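Local coordinates for BH2092 protein (Bacillus halodurans, PDB 3NHV) that is of unknown function but carries a rhodanese-like domain, the alpha-beta fold of sulfurtransferases and of the related phosphatases, at residues B[17-20]-B[21-24]. Numbering follows the deposited sequence.
Sequences ETDI and ADLS
Asp19 N-caps the helix that starts right after it, a compact example of how a strand hands over to a helix. Its carboxylate oxygen OD1 accepts from Asp22 N at 2.8 Å, a nearly straight bond (170° at the hydrogen); this is the capping bond, made by the N-cap side chain to the amide three residues on. A chi1 of 68° sets CG in the cleft between backbone N and carbonyl carbon, and the carboxylate turns forward over the start of the helix, its OD1 passing 3.6 Å from Ala21 CB. The backbone completes the turn: Asp19 O takes Leu23 N at 3.0 Å, and Ile20 O takes Ser24 N at 2.8 Å. Within that turn, Ser24 OG reaches back to donate to Ala21 O, 2.6 Å away.

The side chains of Asp19 and Asp22 cross at a slant, their carboxylate planes turned 26° apart, with OD1 of Asp19 2.7 Å from OD2 of Asp22. Any repulsion between them would be eased by the second subunit: its Lys89 forms a salt bridge with Asp22 OD2, while its Asn85 N bonds to Asp19 OD2. The helix start may ease the charge further.

Packing is tight on the inner side, where the buried Ile20 and Leu23 lean on Trp111 of helix 107-113 and Leu23 also meets Leu104 of the neighbouring strand 100-105. The looser part is confined to Thr18 against Asp22, whose carboxylate is turned to Lys89 of the second subunit; Thr18 OG1 comes only within 3.5 Å of Asp22 CB, and the two side chains run antiparallel past one another, with a single near approach. The whole forms an Asp N-cap at the junction between strand 17-19, at one edge of the parallel sheet within this chain, and helix 20-28 of a rhodanese-like alpha-beta fold.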
ATOM      1  N   GLU B  17      10.387   6.528  -2.485  1.00 40.54           N
ATOM      2  CA  GLU B  17      10.145   5.116  -2.748  1.00 44.43           C
ATOM      3  C   GLU B  17      10.553   4.634  -4.133  1.00 45.20           C
ATOM      4  O   GLU B  17      10.986   5.408  -4.986  1.00 51.29           O
ATOM      5  CB  GLU B  17       8.662   4.793  -2.506  1.00 46.64           C
ATOM      6  CG  GLU B  17       7.692   5.654  -3.308  1.00 58.32           C
ATOM      7  CD  GLU B  17       6.217   5.405  -2.963  1.00 66.38           C
ATOM      8  OE1 GLU B  17       5.851   5.479  -1.765  1.00 54.98           O
ATOM      9  OE2 GLU B  17       5.420   5.151  -3.900  1.00 68.53           O
ATOM     10  N   THR B  18      10.429   3.331  -4.329  1.00 35.97           N
ATOM     11  CA  THR B  18      10.750   2.712  -5.593  1.00 43.22           C
ATOM     12  C   THR B  18       9.949   1.426  -5.642  1.00 42.01           C
ATOM     13  O   THR B  18       9.619   0.857  -4.598  1.00 49.87           O
ATOM     14  CB  THR B  18      12.253   2.403  -5.703  1.00 48.45           C
ATOM     15  OG1 THR B  18      12.497   1.656  -6.899  1.00 55.04           O
ATOM     16  CG2 THR B  18      12.723   1.600  -4.505  1.00 54.51           C
ATOM     17  N   ASP B  19       9.628   0.970  -6.847  1.00 38.29           N
ATOM     18  CA  ASP B  19       8.843  -0.240  -6.978  1.00 34.73           C
ATOM     19  C   ASP B  19       9.626  -1.410  -7.556  1.00 35.56           C
ATOM     20  O   ASP B  19      10.759  -1.249  -8.004  1.00 37.26           O
ATOM     21  CB  ASP B  19       7.573   0.035  -7.808  1.00 46.27           C
ATOM     22  CG  ASP B  19       7.859   0.337  -9.282  1.00 53.02           C
ATOM     23  OD1 ASP B  19       9.035   0.271  -9.715  1.00 51.91           O
ATOM     24  OD2 ASP B  19       6.882   0.634 -10.009  1.00 55.21           O
ATOM     25  N   ILE B  20       9.009  -2.586  -7.527  1.00 37.16           N
ATOM     26  CA  ILE B  20       9.620  -3.802  -8.031  1.00 35.46           C
ATOM     27  C   ILE B  20      10.213  -3.610  -9.422  1.00 43.29           C
ATOM     28  O   ILE B  20      11.364  -3.959  -9.673  1.00 43.05           O
ATOM     29  CB  ILE B  20       8.593  -4.941  -8.064  1.00 37.74           C
ATOM     30  CG1 ILE B  20       8.004  -5.130  -6.667  1.00 46.67           C
ATOM     31  CG2 ILE B  20       9.248  -6.230  -8.520  1.00 43.48           C
ATOM     32  CD1 ILE B  20       9.039  -5.469  -5.616  1.00 42.81           C
ATOM     33  N   ALA B  21       9.425  -3.043 -10.323  1.00 43.05           N
ATOM     34  CA  ALA B  21       9.870  -2.804 -11.684  1.00 38.90           C
ATOM     35  C   ALA B  21      11.174  -2.025 -11.715  1.00 35.24           C
ATOM     36  O   ALA B  21      12.148  -2.454 -12.320  1.00 33.07           O
ATOM     37  CB  ALA B  21       8.791  -2.042 -12.459  1.00 43.08           C
ATOM     38  N   ASP B  22      11.188  -0.866 -11.070  1.00 35.86           N
ATOM     39  CA  ASP B  22      12.390  -0.047 -11.068  1.00 47.20           C
ATOM     40  C   ASP B  22      13.608  -0.746 -10.472  1.00 51.88           C
ATOM     41  O   ASP B  22      14.720  -0.577 -10.969  1.00 48.30           O
ATOM     42  CB  ASP B  22      12.137   1.267 -10.331  1.00 51.27           C
ATOM     43  CG  ASP B  22      11.081   2.118 -11.010  1.00 61.01           C
ATOM     44  OD1 ASP B  22      11.169   2.302 -12.242  1.00 44.83           O
ATOM     45  OD2 ASP B  22      10.166   2.604 -10.308  1.00 73.27           O
ATOM     46  N   LEU B  23      13.402  -1.524  -9.411  1.00 48.98           N
ATOM     47  CA  LEU B  23      14.496  -2.229  -8.767  1.00 43.40           C
ATOM     48  C   LEU B  23      15.031  -3.314  -9.698  1.00 44.14           C
ATOM     49  O   LEU B  23      16.240  -3.496  -9.809  1.00 44.81           O
ATOM     50  CB  LEU B  23      14.025  -2.872  -7.462  1.00 44.00           C
ATOM     51  CG  LEU B  23      15.017  -3.020  -6.294  1.00 41.52           C
ATOM     52  CD1 LEU B  23      14.585  -4.193  -5.430  1.00 33.28           C
ATOM     53  CD2 LEU B  23      16.423  -3.233  -6.785  1.00 42.87           C
ATOM     54  N   SER B  24      14.126  -4.023 -10.368  1.00 48.69           N
ATOM     55  CA  SER B  24      14.515  -5.095 -11.281  1.00 56.48           C
ATOM     56  C   SER B  24      15.380  -4.557 -12.407  1.00 49.57           C
ATOM     57  O   SER B  24      16.302  -5.221 -12.873  1.00 57.16           O
ATOM     58  CB  SER B  24      13.280  -5.781 -11.879  1.00 58.37           C
ATOM     59  OG  SER B  24      12.639  -4.958 -12.844  1.00 70.01           O
TER